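Local coordinates for poly-beta-hydroxybuterate polymerase (PDB 5T6O), which is the catalytic domain of a class I polyhydroxybutyrate synthase, which builds polyhydroxybutyrate without a template, probably by acyl transfer, at residues L116-G121 / L145-L150; V17-Y22 / P381-K386; R105-Q110 / Y369-Y374. The protein carries 1 engineered substitution. One frame throughout, in Å; residues are numbered along the deposited sequence.

Contact 1 of 3, residues L116-G121 / L145-L150; sequences LGFAVG and LLTTLL. Engineered in segment 116-121: Ala-119 (natural residue Cys).
Phe-118 lays its ring beside Leu-146 and Thr-147, where the parallel strands 113-118 and 140-146 run out together. CG is anti to the backbone N (chi1 174°), beside the carbonyl carbon; from there, CD1 of the ring comes to 3.4 Å from Leu-146 O. CE1 of Phe-118 reaches Thr-147 CB at 3.7 Å; these two side chains lie side by side and point the same way, Thr-147 OG1 in plane at the ring edge. One ring face carries Ala-119 CB over its centre. Leu-146 crosses Phe-118 at about a right angle and meets Leu-116 through the two CD1 atoms, 3.8 Å apart. Leu-146 is bonded through both its backbone N and O to the one strand and the turn after it: Leu-146 N donates to Gly-117 O (2.8 Å), and Leu-146 O accepts from Ala-119 N (3.0 Å). Thr-148 OG1 adds a second grip on Leu-146 O (3.1 Å) from above the carbonyl plane, which also satisfies this buried hydroxyl. Ile-309 and Val-312 of helix 308-312 touch the Phe-118 ring. Ala-119, engineered in place of the natural Cys, takes phi 59° and psi -133° at the N-cap of helix 120-134, a strained strand-turn-helix characteristic of the nucleophile elbow of alpha/beta hydrolases.

Contact 2 of 3, residues V17-Y22 / P381-K386; sequences VFENEY and PGRYVK. With SO4 (sulfate ion), chain C.
At the rim of the mixed sheet, where strand 14-19 lies next to the outermost strand 378-379, Glu-19 and Asn-20 meet Arg-383 and Tyr-384 of the loop that follows that last strand. Arg-383 grips the Glu-19 carboxylate end-on with two nitrogens, one to each oxygen. NH2 of Arg-383 donates to Glu-19 OE2 at 2.9 Å, with the oxygen in the guanidinium plane but the donor above the carboxylate plane. NH1 of Arg-383 meets Glu-19 OE1, also at 2.9 Å, on its syn side and along a more bent path (141°). Carboxylate and guanidinium are therefore not coplanar but turned 58° apart. Glu-19 OE1 has a further partner in Gln-24 NE2, and Arg-383 NH1 one in Glu-378. Over one face of the guanidinium lies Tyr-384 CE1, 3.9 Å from the plane and offset toward the rim; the hydroxyl of Tyr-384 reaches across to donate to Asn-20 O (2.6 Å) from above the carbonyl plane. Asn-20, just past the strand end, forms an Asx turn in which OD1 accepts from Tyr-22 N (2.8 Å). Its CG sits between the backbone N and the carbonyl carbon (chi1 68°), and the amide nitrogen faces a sulfate, probably from the crystallisation liquor: Asn-20 ND2 donates to sulfate O2 at 3.0 Å in a nearly straight bond. Arg-99 also holds this ion. Phe-18 CZ presents the ring edge to sulfate O4, 3.5 Å away.

Contact 3 of 3, residues R105-Q110 / Y369-Y374; sequences RDISGQ and YGNARY
The Tyr-374 ring has Asp-106 OD1 in plane at its edge, 3.7 Å from CE2, and Arg-373 CG over one face, offset toward the rim. The Asp-106 carboxylate is nearly perpendicular to this ring, and its plane is 89° from that of the Asn-371 amide. Across that right angle Asn-371 ND2 donates to Asp-106 OD1 (3.0 Å). The acceptor lies in the amide plane and is met nearly along its C-O axis. Asp-106 points its CB toward the loop, and CG stands anti to the backbone N (chi1 -173°). A water gives a second link between the segments, donating to Ile-107 O and accepting from Asn-371 ND2. The amide's other end is used within the loop: Asn-371 OD1 accepts from Tyr-374 N (2.9 Å), an Asx motif that ties the tyrosine backbone to the asparagine. The partner surface is the last turn of helix 89-108, which belongs to the crossover from strand 72-77 to strand 113-118; it is closed by an ST turn, Ser-108 OG accepting from Gln-110 N at 3.0 Å, with Gly-109 at positive phi. Apolar packing flanks the polar pair. Ile-107 CG1 lies obliquely to the Tyr-374 ring, 3.9 Å from CD2, and Ile-107 CG2 comes to 3.8 Å from Gly-370 O. Tyr-374 also touches Val-103 and Arg-99, one and two turns before Ile-107 on the same helix.

Contact 1 is the core of the three, close to the chain's centre and almost wholly buried; it joins two central parallel strands by backbone bonds and apolar packing. Contacts 2 and 3 are surface contacts, in which side-chain hydrogen bonds, and in contact 2 a salt bridge, fasten the C-terminal region onto the sheet rim and helix 89-108. These two touch: Phe-18 CD1 packs 3.6 Å from Tyr-374 CE1, and Val-17 lies against Ile-107. Contact 1 touches neither, its nearest atoms about 12 Å from each, yet it shares the sheet with contact 2, and helix 89-108 of contact 3 leads directly into strand 113-118.

Contact 1 of 3, residues L116-G121 / L145-L150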
ATOM      1  N   LEU A 116     -27.021 -18.497  -6.756  1.00 23.73           N
ATOM      2  CA  LEU A 116     -26.288 -17.422  -6.110  1.00 23.81           C
ATOM      3  C   LEU A 116     -25.353 -18.038  -5.077  1.00 23.06           C
ATOM      4  O   LEU A 116     -25.713 -19.003  -4.393  1.00 23.87           O
ATOM      5  CB  LEU A 116     -27.240 -16.407  -5.438  1.00 24.24           C
ATOM      6  CG  LEU A 116     -26.676 -15.312  -4.519  1.00 26.55           C
ATOM      7  CD1 LEU A 116     -27.654 -14.128  -4.465  1.00 24.68           C
ATOM      8  CD2 LEU A 116     -26.387 -15.811  -3.089  1.00 24.65           C
ATOM      9  N   GLY A 117     -24.152 -17.487  -4.982  1.00 23.87           N
ATOM     10  CA  GLY A 117     -23.258 -17.807  -3.887  1.00 24.11           C
ATOM     11  C   GLY A 117     -22.799 -16.531  -3.213  1.00 24.55           C
ATOM     12  O   GLY A 117     -22.740 -15.470  -3.831  1.00 27.50           O
ATOM     13  N   PHE A 118     -22.495 -16.645  -1.916  1.00 21.18           N
ATOM     14  CA  PHE A 118     -21.953 -15.533  -1.134  1.00 21.07           C
ATOM     15  C   PHE A 118     -20.694 -16.014  -0.427  1.00 25.90           C
ATOM     16  O   PHE A 118     -20.734 -17.022   0.282  1.00 23.50           O
ATOM     17  CB  PHE A 118     -22.972 -15.016  -0.109  1.00 21.78           C
ATOM     18  CG  PHE A 118     -22.406 -13.970   0.832  1.00 25.30           C
ATOM     19  CD1 PHE A 118     -21.768 -12.847   0.333  1.00 30.04           C
ATOM     20  CD2 PHE A 118     -22.530 -14.100   2.205  1.00 28.25           C
ATOM     21  CE1 PHE A 118     -21.260 -11.879   1.177  1.00 26.53           C
ATOM     22  CE2 PHE A 118     -22.014 -13.136   3.061  1.00 27.82           C
ATOM     23  CZ  PHE A 118     -21.380 -12.021   2.546  1.00 26.20           C
ATOM     24  N   ALA A 119     -19.580 -15.310  -0.635  1.00 23.68           N
ATOM     25  CA  ALA A 119     -18.312 -15.611   0.065  1.00 22.55           C
ATOM     26  C   ALA A 119     -17.920 -17.047  -0.276  1.00 21.92           C
ATOM     27  O   ALA A 119     -17.968 -17.428  -1.455  1.00 23.31           O
ATOM     28  CB  ALA A 119     -18.468 -15.317   1.544  1.00 22.85           C
ATOM     29  N   VAL A 120     -17.549 -17.883   0.698  1.00 25.51           N
ATOM     30  CA  VAL A 120     -17.128 -19.233   0.329  1.00 22.09           C
ATOM     31  C   VAL A 120     -18.270 -20.019  -0.319  1.00 26.83           C
ATOM     32  O   VAL A 120     -18.013 -20.948  -1.091  1.00 25.86           O
ATOM     33  CB  VAL A 120     -16.540 -19.993   1.542  1.00 20.23           C
ATOM     34  CG1 VAL A 120     -17.624 -20.368   2.549  1.00 23.35           C
ATOM     35  CG2 VAL A 120     -15.800 -21.230   1.049  1.00 22.85           C
ATOM     36  N   GLY A 121     -19.533 -19.644  -0.055  1.00 23.46           N
ATOM     37  CA  GLY A 121     -20.634 -20.227  -0.813  1.00 22.22           C
ATOM     38  C   GLY A 121     -20.480 -20.026  -2.311  1.00 24.46           C
ATOM     39  O   GLY A 121     -20.853 -20.898  -3.104  1.00 24.11           O
ATOM     40  N   LEU A 145     -22.401 -14.225  -8.148  1.00 23.12           N
ATOM     41  CA  LEU A 145     -21.304 -14.391  -7.195  1.00 22.85           C
ATOM     42  C   LEU A 145     -21.201 -13.119  -6.364  1.00 23.05           C
ATOM     43  O   LEU A 145     -20.686 -12.105  -6.835  1.00 26.84           O
ATOM     44  CB  LEU A 145     -19.999 -14.674  -7.935  1.00 25.66           C
ATOM     45  CG  LEU A 145     -19.962 -15.978  -8.737  1.00 25.26           C
ATOM     46  CD1 LEU A 145     -18.583 -16.144  -9.403  1.00 27.05           C
ATOM     47  CD2 LEU A 145     -20.276 -17.179  -7.835  1.00 26.03           C
ATOM     48  N   LEU A 146     -21.698 -13.165  -5.129  1.00 21.99           N
ATOM     49  CA  LEU A 146     -21.571 -12.041  -4.216  1.00 26.82           C
ATOM     50  C   LEU A 146     -20.306 -12.221  -3.384  1.00 24.86           C
ATOM     51  O   LEU A 146     -20.180 -13.214  -2.655  1.00 23.68           O
ATOM     52  CB  LEU A 146     -22.792 -11.935  -3.303  1.00 21.61           C
ATOM     53  CG  LEU A 146     -24.157 -11.837  -3.991  1.00 20.79           C
ATOM     54  CD1 LEU A 146     -25.234 -11.613  -2.929  1.00 23.62           C
ATOM     55  CD2 LEU A 146     -24.193 -10.708  -5.023  1.00 20.65           C
ATOM     56  N   THR A 147     -19.361 -11.284  -3.512  1.00 21.80           N
ATOM     57  CA  THR A 147     -18.209 -11.234  -2.613  1.00 21.52           C
ATOM     58  C   THR A 147     -17.487 -12.583  -2.570  1.00 24.38           C
ATOM     59  O   THR A 147     -17.221 -13.147  -1.507  1.00 24.73           O
ATOM     60  CB  THR A 147     -18.674 -10.795  -1.220  1.00 31.68           C
ATOM     61  OG1 THR A 147     -19.498  -9.642  -1.378  1.00 34.45           O
ATOM     62  CG2 THR A 147     -17.516 -10.419  -0.322  1.00 30.44           C
ATOM     63  N   THR A 148     -17.160 -13.102  -3.749  1.00 26.04           N
ATOM     64  CA  THR A 148     -16.645 -14.463  -3.889  1.00 23.21           C
ATOM     65  C   THR A 148     -15.186 -14.443  -4.324  1.00 26.09           C
ATOM     66  O   THR A 148     -14.829 -13.741  -5.272  1.00 24.21           O
ATOM     67  CB  THR A 148     -17.482 -15.233  -4.911  1.00 25.19           C
ATOM     68  OG1 THR A 148     -18.814 -15.372  -4.412  1.00 25.14           O
ATOM     69  CG2 THR A 148     -16.870 -16.610  -5.224  1.00 27.90           C
ATOM     70  N   LEU A 149     -14.349 -15.224  -3.650  1.00 23.04           N
ATOM     71  CA  LEU A 149     -12.983 -15.445  -4.109  1.00 25.08           C
ATOM     72  C   LEU A 149     -12.953 -16.666  -5.019  1.00 26.97           C
ATOM     73  O   LEU A 149     -13.390 -17.753  -4.623  1.00 28.13           O
ATOM     74  CB  LEU A 149     -12.034 -15.640  -2.926  1.00 25.03           C
ATOM     75  CG  LEU A 149     -11.787 -14.391  -2.081  1.00 25.23           C
ATOM     76  CD1 LEU A 149     -11.019 -14.758  -0.791  1.00 30.63           C
ATOM     77  CD2 LEU A 149     -11.028 -13.345  -2.900  1.00 25.90           C
ATOM     78  N   LEU A 150     -12.474 -16.475  -6.245  1.00 25.94           N
ATOM     79  CA  LEU A 150     -12.052 -17.565  -7.111  1.00 26.21           C
ATOM     80  C   LEU A 150     -10.552 -17.525  -7.363  1.00 30.41           C
ATOM     81  O   LEU A 150      -9.867 -18.560  -7.279  1.00 27.31           O
ATOM     82  CB  LEU A 150     -12.809 -17.508  -8.448  1.00 31.52           C
ATOM     83  CG  LEU A 150     -14.334 -17.624  -8.378  1.00 28.26           C
ATOM     84  CD1 LEU A 150     -14.929 -17.547  -9.787  1.00 24.35           C
ATOM     85  CD2 LEU A 150     -14.781 -18.900  -7.652  1.00 28.42           C
TER

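Contact 2 of 3, residues V17-Y22 / P381-K386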
ATOM      1  N   VAL A  17     -37.650 -28.269   3.008  1.00 23.82           N
ATOM      2  CA  VAL A  17     -38.229 -29.225   2.066  1.00 28.58           C
ATOM      3  C   VAL A  17     -37.319 -30.421   1.811  1.00 29.92           C
ATOM      4  O   VAL A  17     -37.727 -31.360   1.110  1.00 28.58           O
ATOM      5  CB  VAL A  17     -38.631 -28.551   0.733  1.00 30.86           C
ATOM      6  CG1 VAL A  17     -39.774 -27.553   0.949  1.00 28.97           C
ATOM      7  CG2 VAL A  17     -37.440 -27.844   0.056  1.00 25.41           C
ATOM      8  N   PHE A  18     -36.113 -30.429   2.367  1.00 26.63           N
ATOM      9  CA  PHE A  18     -35.177 -31.525   2.162  1.00 29.26           C
ATOM     10  C   PHE A  18     -34.090 -31.399   3.216  1.00 28.23           C
ATOM     11  O   PHE A  18     -33.720 -30.288   3.604  1.00 28.79           O
ATOM     12  CB  PHE A  18     -34.551 -31.492   0.756  1.00 24.72           C
ATOM     13  CG  PHE A  18     -33.435 -32.494   0.576  1.00 25.59           C
ATOM     14  CD1 PHE A  18     -33.724 -33.818   0.310  1.00 24.66           C
ATOM     15  CD2 PHE A  18     -32.096 -32.113   0.700  1.00 28.39           C
ATOM     16  CE1 PHE A  18     -32.702 -34.754   0.165  1.00 34.10           C
ATOM     17  CE2 PHE A  18     -31.060 -33.057   0.556  1.00 24.62           C
ATOM     18  CZ  PHE A  18     -31.372 -34.369   0.286  1.00 26.09           C
ATOM     19  N   GLU A  19     -33.554 -32.536   3.649  1.00 26.83           N
ATOM     20  CA  GLU A  19     -32.407 -32.473   4.545  1.00 27.44           C
ATOM     21  C   GLU A  19     -31.590 -33.745   4.410  1.00 28.17           C
ATOM     22  O   GLU A  19     -32.134 -34.838   4.193  1.00 29.77           O
ATOM     23  CB  GLU A  19     -32.839 -32.257   6.010  1.00 25.40           C
ATOM     24  CG  GLU A  19     -33.563 -33.430   6.630  1.00 27.92           C
ATOM     25  CD  GLU A  19     -34.230 -33.090   7.975  1.00 34.89           C
ATOM     26  OE1 GLU A  19     -34.458 -31.896   8.258  1.00 28.15           O
ATOM     27  OE2 GLU A  19     -34.543 -34.028   8.743  1.00 34.92           O
ATOM     28  N   ASN A  20     -30.277 -33.600   4.550  1.00 27.16           N
ATOM     29  CA  ASN A  20     -29.406 -34.763   4.708  1.00 26.89           C
ATOM     30  C   ASN A  20     -28.373 -34.408   5.771  1.00 27.66           C
ATOM     31  O   ASN A  20     -28.542 -33.453   6.539  1.00 25.99           O
ATOM     32  CB  ASN A  20     -28.805 -35.208   3.356  1.00 28.92           C
ATOM     33  CG  ASN A  20     -27.807 -34.209   2.764  1.00 29.01           C
ATOM     34  OD1 ASN A  20     -27.418 -33.223   3.391  1.00 28.09           O
ATOM     35  ND2 ASN A  20     -27.385 -34.478   1.528  1.00 24.20           N
ATOM     36  N   GLU A  21     -27.287 -35.177   5.829  1.00 29.35           N
ATOM     37  CA  GLU A  21     -26.315 -34.963   6.891  1.00 28.37           C
ATOM     38  C   GLU A  21     -25.635 -33.610   6.770  1.00 28.81           C
ATOM     39  O   GLU A  21     -25.165 -33.071   7.780  1.00 29.06           O
ATOM     40  CB  GLU A  21     -25.269 -36.082   6.890  1.00 30.64           C
ATOM     41  CG  GLU A  21     -25.816 -37.434   7.337  1.00 45.18           C
ATOM     42  CD  GLU A  21     -26.452 -37.381   8.720  1.00 60.49           C
ATOM     43  OE1 GLU A  21     -25.841 -36.783   9.632  1.00 64.72           O
ATOM     44  OE2 GLU A  21     -27.567 -37.927   8.891  1.00 59.38           O
ATOM     45  N   TYR A  22     -25.606 -33.041   5.570  1.00 26.16           N
ATOM     46  CA  TYR A  22     -24.810 -31.854   5.294  1.00 26.76           C
ATOM     47  C   TYR A  22     -25.604 -30.562   5.339  1.00 23.08           C
ATOM     48  O   TYR A  22     -25.021 -29.509   5.610  1.00 24.86           O
ATOM     49  CB  TYR A  22     -24.147 -31.976   3.916  1.00 29.93           C
ATOM     50  CG  TYR A  22     -23.159 -33.107   3.838  1.00 28.54           C
ATOM     51  CD1 TYR A  22     -23.575 -34.409   3.555  1.00 33.43           C
ATOM     52  CD2 TYR A  22     -21.796 -32.884   4.062  1.00 31.34           C
ATOM     53  CE1 TYR A  22     -22.665 -35.456   3.491  1.00 30.28           C
ATOM     54  CE2 TYR A  22     -20.877 -33.935   4.005  1.00 29.47           C
ATOM     55  CZ  TYR A  22     -21.317 -35.206   3.719  1.00 32.39           C
ATOM     56  OH  TYR A  22     -20.401 -36.238   3.655  1.00 36.34           O
ATOM     57  N   PRO A 381     -36.635 -21.131  10.138  1.00 27.62           N
ATOM     58  CA  PRO A 381     -35.309 -21.310   9.547  1.00 26.65           C
ATOM     59  C   PRO A 381     -34.745 -22.732   9.651  1.00 28.47           C
ATOM     60  O   PRO A 381     -33.633 -22.957   9.171  1.00 27.47           O
ATOM     61  CB  PRO A 381     -34.445 -20.325  10.351  1.00 25.31           C
ATOM     62  CG  PRO A 381     -35.122 -20.261  11.695  1.00 25.93           C
ATOM     63  CD  PRO A 381     -36.588 -20.349  11.389  1.00 29.99           C
ATOM     64  N   GLY A 382     -35.495 -23.665  10.234  1.00 28.41           N
ATOM     65  CA  GLY A 382     -35.018 -25.026  10.386  1.00 28.17           C
ATOM     66  C   GLY A 382     -34.153 -25.211  11.623  1.00 27.04           C
ATOM     67  O   GLY A 382     -33.638 -24.264  12.214  1.00 28.51           O
ATOM     68  N   ARG A 383     -33.987 -26.474  12.018  1.00 25.29           N
ATOM     69  CA  ARG A 383     -33.237 -26.744  13.242  1.00 25.50           C
ATOM     70  C   ARG A 383     -31.721 -26.773  13.031  1.00 25.08           C
ATOM     71  O   ARG A 383     -30.981 -26.566  14.005  1.00 26.75           O
ATOM     72  CB  ARG A 383     -33.719 -28.060  13.879  1.00 25.00           C
ATOM     73  CG  ARG A 383     -33.298 -29.322  13.158  1.00 24.34           C
ATOM     74  CD  ARG A 383     -34.099 -30.543  13.654  1.00 29.05           C
ATOM     75  NE  ARG A 383     -33.623 -31.777  13.031  1.00 30.58           N
ATOM     76  CZ  ARG A 383     -33.983 -32.199  11.821  1.00 36.51           C
ATOM     77  NH1 ARG A 383     -34.851 -31.503  11.087  1.00 29.34           N
ATOM     78  NH2 ARG A 383     -33.476 -33.330  11.344  1.00 33.31           N
ATOM     79  N   TYR A 384     -31.223 -27.017  11.806  1.00 24.33           N
ATOM     80  CA  TYR A 384     -29.765 -27.051  11.634  1.00 22.48           C
ATOM     81  C   TYR A 384     -29.132 -25.722  12.024  1.00 28.65           C
ATOM     82  O   TYR A 384     -28.100 -25.698  12.707  1.00 24.46           O
ATOM     83  CB  TYR A 384     -29.353 -27.393  10.196  1.00 23.39           C
ATOM     84  CG  TYR A 384     -29.526 -28.844   9.780  1.00 25.87           C
ATOM     85  CD1 TYR A 384     -30.400 -29.695  10.464  1.00 29.56           C
ATOM     86  CD2 TYR A 384     -28.828 -29.358   8.679  1.00 27.76           C
ATOM     87  CE1 TYR A 384     -30.573 -31.013  10.072  1.00 28.79           C
ATOM     88  CE2 TYR A 384     -28.987 -30.687   8.281  1.00 24.87           C
ATOM     89  CZ  TYR A 384     -29.872 -31.500   8.981  1.00 29.34           C
ATOM     90  OH  TYR A 384     -30.051 -32.807   8.599  1.00 28.89           O
ATOM     91  N   VAL A 385     -29.736 -24.605  11.609  1.00 24.36           N
ATOM     92  CA  VAL A 385     -29.102 -23.307  11.839  1.00 22.12           C
ATOM     93  C   VAL A 385     -29.073 -22.956  13.328  1.00 28.61           C
ATOM     94  O   VAL A 385     -28.284 -22.099  13.744  1.00 25.49           O
ATOM     95  CB  VAL A 385     -29.813 -22.210  11.018  1.00 21.28           C
ATOM     96  CG1 VAL A 385     -31.212 -21.958  11.572  1.00 23.80           C
ATOM     97  CG2 VAL A 385     -28.966 -20.905  10.988  1.00 22.11           C
ATOM     98  N   LYS A 386     -29.903 -23.615  14.151  1.00 24.28           N
ATOM     99  CA  LYS A 386     -29.926 -23.336  15.583  1.00 25.07           C
ATOM    100  C   LYS A 386     -28.861 -24.103  16.356  1.00 31.58           C
ATOM    101  O   LYS A 386     -28.666 -23.832  17.547  1.00 29.50           O
ATOM    102  CB  LYS A 386     -31.311 -23.666  16.165  1.00 25.21           C
ATOM    103  CG  LYS A 386     -32.427 -22.845  15.523  1.00 26.16           C
ATOM    104  CD  LYS A 386     -33.827 -23.272  16.008  1.00 32.17           C
ATOM    105  CE  LYS A 386     -34.890 -22.469  15.263  1.00 40.95           C
ATOM    106  NZ  LYS A 386     -36.273 -22.787  15.687  1.00 42.70           N
TER
HETATM  107  S   SO4 C 602     -28.934 -37.964   0.313  1.00 45.75           S
HETATM  108  O1  SO4 C 602     -28.746 -39.075  -0.610  1.00 50.33           O
HETATM  109  O2  SO4 C 602     -28.250 -36.769  -0.202  1.00 39.80           O
HETATM  110  O3  SO4 C 602     -28.414 -38.315   1.626  1.00 50.02           O
HETATM  111  O4  SO4 C 602     -30.365 -37.706   0.439  1.00 53.12           O

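Contact 3 of 3, residues R105-Q110 / Y369-Y374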
ATOM      1  N   ARG A 105     -33.908 -27.934  -8.482  1.00 32.52           N
ATOM      2  CA  ARG A 105     -34.327 -28.075  -9.872  1.00 31.45           C
ATOM      3  C   ARG A 105     -35.493 -29.051 -10.001  1.00 31.00           C
ATOM      4  O   ARG A 105     -36.417 -28.831 -10.793  1.00 35.56           O
ATOM      5  CB  ARG A 105     -33.135 -28.537 -10.712  1.00 30.55           C
ATOM      6  CG  ARG A 105     -33.398 -28.645 -12.191  1.00 36.75           C
ATOM      7  CD  ARG A 105     -32.109 -28.968 -12.933  1.00 42.58           C
ATOM      8  NE  ARG A 105     -32.366 -29.273 -14.334  1.00 53.44           N
ATOM      9  CZ  ARG A 105     -32.628 -30.490 -14.798  1.00 64.53           C
ATOM     10  NH1 ARG A 105     -32.855 -30.673 -16.093  1.00 67.33           N
ATOM     11  NH2 ARG A 105     -32.661 -31.526 -13.967  1.00 68.23           N
ATOM     12  N   ASP A 106     -35.472 -30.132  -9.218  1.00 31.03           N
ATOM     13  CA  ASP A 106     -36.562 -31.102  -9.266  1.00 30.96           C
ATOM     14  C   ASP A 106     -37.869 -30.483  -8.791  1.00 36.49           C
ATOM     15  O   ASP A 106     -38.914 -30.637  -9.431  1.00 34.80           O
ATOM     16  CB  ASP A 106     -36.215 -32.318  -8.412  1.00 30.78           C
ATOM     17  CG  ASP A 106     -37.227 -33.438  -8.559  1.00 56.73           C
ATOM     18  OD1 ASP A 106     -38.296 -33.382  -7.913  1.00 60.43           O
ATOM     19  OD2 ASP A 106     -36.943 -34.379  -9.327  1.00 70.34           O
ATOM     20  N   ILE A 107     -37.831 -29.794  -7.650  1.00 33.89           N
ATOM     21  CA  ILE A 107     -39.037 -29.151  -7.137  1.00 28.32           C
ATOM     22  C   ILE A 107     -39.577 -28.143  -8.138  1.00 32.34           C
ATOM     23  O   ILE A 107     -40.789 -28.065  -8.366  1.00 36.00           O
ATOM     24  CB  ILE A 107     -38.752 -28.487  -5.780  1.00 28.17           C
ATOM     25  CG1 ILE A 107     -38.539 -29.559  -4.712  1.00 27.89           C
ATOM     26  CG2 ILE A 107     -39.874 -27.520  -5.421  1.00 28.30           C
ATOM     27  CD1 ILE A 107     -37.819 -29.049  -3.493  1.00 31.19           C
ATOM     28  N   SER A 108     -38.691 -27.345  -8.742  1.00 30.66           N
ATOM     29  CA  SER A 108     -39.140 -26.305  -9.666  1.00 37.77           C
ATOM     30  C   SER A 108     -39.779 -26.885 -10.921  1.00 40.38           C
ATOM     31  O   SER A 108     -40.603 -26.215 -11.555  1.00 38.32           O
ATOM     32  CB  SER A 108     -37.971 -25.401 -10.063  1.00 34.90           C
ATOM     33  OG  SER A 108     -37.142 -26.025 -11.036  1.00 38.47           O
ATOM     34  N   GLY A 109     -39.415 -28.107 -11.306  1.00 36.20           N
ATOM     35  CA  GLY A 109     -39.886 -28.599 -12.588  1.00 39.32           C
ATOM     36  C   GLY A 109     -39.281 -27.906 -13.789  1.00 41.12           C
ATOM     37  O   GLY A 109     -39.684 -28.187 -14.918  1.00 41.05           O
ATOM     38  N   GLN A 110     -38.311 -27.016 -13.581  1.00 43.60           N
ATOM     39  CA  GLN A 110     -37.683 -26.262 -14.655  1.00 42.96           C
ATOM     40  C   GLN A 110     -36.424 -26.960 -15.144  1.00 36.91           C
ATOM     41  O   GLN A 110     -35.747 -27.660 -14.390  1.00 36.87           O
ATOM     42  CB  GLN A 110     -37.322 -24.855 -14.180  1.00 42.95           C
ATOM     43  CG  GLN A 110     -38.517 -23.970 -13.975  1.00 47.59           C
ATOM     44  CD  GLN A 110     -39.111 -23.536 -15.289  1.00 48.66           C
ATOM     45  OE1 GLN A 110     -38.430 -22.937 -16.124  1.00 56.86           O
ATOM     46  NE2 GLN A 110     -40.376 -23.851 -15.493  1.00 41.71           N
ATOM     47  N   TYR A 369     -45.276 -25.780  -0.438  1.00 26.68           N
ATOM     48  CA  TYR A 369     -43.842 -26.003  -0.495  1.00 26.59           C
ATOM     49  C   TYR A 369     -43.535 -27.325  -1.193  1.00 29.61           C
ATOM     50  O   TYR A 369     -44.297 -28.290  -1.104  1.00 30.95           O
ATOM     51  CB  TYR A 369     -43.255 -26.030   0.915  1.00 32.96           C
ATOM     52  CG  TYR A 369     -43.437 -24.755   1.715  1.00 30.37           C
ATOM     53  CD1 TYR A 369     -42.651 -23.636   1.452  1.00 28.54           C
ATOM     54  CD2 TYR A 369     -44.356 -24.686   2.760  1.00 31.30           C
ATOM     55  CE1 TYR A 369     -42.788 -22.480   2.184  1.00 28.32           C
ATOM     56  CE2 TYR A 369     -44.502 -23.521   3.508  1.00 32.92           C
ATOM     57  CZ  TYR A 369     -43.711 -22.420   3.209  1.00 28.61           C
ATOM     58  OH  TYR A 369     -43.821 -21.245   3.932  1.00 30.48           O
ATOM     59  N   GLY A 370     -42.393 -27.364  -1.877  1.00 27.50           N
ATOM     60  CA  GLY A 370     -41.857 -28.609  -2.397  1.00 28.61           C
ATOM     61  C   GLY A 370     -42.720 -29.218  -3.492  1.00 28.95           C
ATOM     62  O   GLY A 370     -43.334 -28.522  -4.297  1.00 30.41           O
ATOM     63  N   ASN A 371     -42.730 -30.548  -3.534  1.00 27.97           N
ATOM     64  CA  ASN A 371     -43.581 -31.309  -4.451  1.00 31.27           C
ATOM     65  C   ASN A 371     -43.888 -32.653  -3.798  1.00 31.40           C
ATOM     66  O   ASN A 371     -43.579 -32.869  -2.624  1.00 37.84           O
ATOM     67  CB  ASN A 371     -42.916 -31.451  -5.831  1.00 33.71           C
ATOM     68  CG  ASN A 371     -41.577 -32.202  -5.791  1.00 35.07           C
ATOM     69  OD1 ASN A 371     -41.193 -32.779  -4.778  1.00 35.05           O
ATOM     70  ND2 ASN A 371     -40.869 -32.202  -6.922  1.00 35.73           N
ATOM     71  N   ALA A 372     -44.487 -33.572  -4.565  1.00 31.03           N
ATOM     72  CA  ALA A 372     -44.835 -34.876  -4.002  1.00 33.72           C
ATOM     73  C   ALA A 372     -43.614 -35.560  -3.406  1.00 40.90           C
ATOM     74  O   ALA A 372     -43.691 -36.141  -2.319  1.00 42.06           O
ATOM     75  CB  ALA A 372     -45.474 -35.774  -5.062  1.00 35.28           C
ATOM     76  N   ARG A 373     -42.472 -35.480  -4.094  1.00 39.74           N
ATOM     77  CA  ARG A 373     -41.264 -36.146  -3.610  1.00 41.28           C
ATOM     78  C   ARG A 373     -40.707 -35.464  -2.361  1.00 46.61           C
ATOM     79  O   ARG A 373     -40.193 -36.136  -1.459  1.00 43.74           O
ATOM     80  CB  ARG A 373     -40.209 -36.179  -4.718  1.00 39.79           C
ATOM     81  CG  ARG A 373     -38.914 -36.906  -4.341  1.00 43.24           C
ATOM     82  N   TYR A 374     -40.793 -34.133  -2.287  1.00 33.09           N
ATOM     83  CA  TYR A 374     -40.137 -33.355  -1.229  1.00 31.51           C
ATOM     84  C   TYR A 374     -41.168 -32.457  -0.545  1.00 31.82           C
ATOM     85  O   TYR A 374     -41.300 -31.287  -0.912  1.00 35.24           O
ATOM     86  CB  TYR A 374     -39.000 -32.513  -1.812  1.00 32.30           C
ATOM     87  CG  TYR A 374     -37.919 -33.285  -2.526  1.00 39.94           C
ATOM     88  CD1 TYR A 374     -36.948 -33.976  -1.807  1.00 37.49           C
ATOM     89  CD2 TYR A 374     -37.851 -33.309  -3.919  1.00 37.56           C
ATOM     90  CE1 TYR A 374     -35.949 -34.677  -2.447  1.00 40.99           C
ATOM     91  CE2 TYR A 374     -36.847 -34.013  -4.572  1.00 34.84           C
ATOM     92  CZ  TYR A 374     -35.897 -34.690  -3.823  1.00 41.34           C
ATOM     93  OH  TYR A 374     -34.891 -35.395  -4.432  1.00 43.18           O
TER
HETATM   94  O   HOH W   1     -42.380 -30.391  -8.925  1.00 50.02           O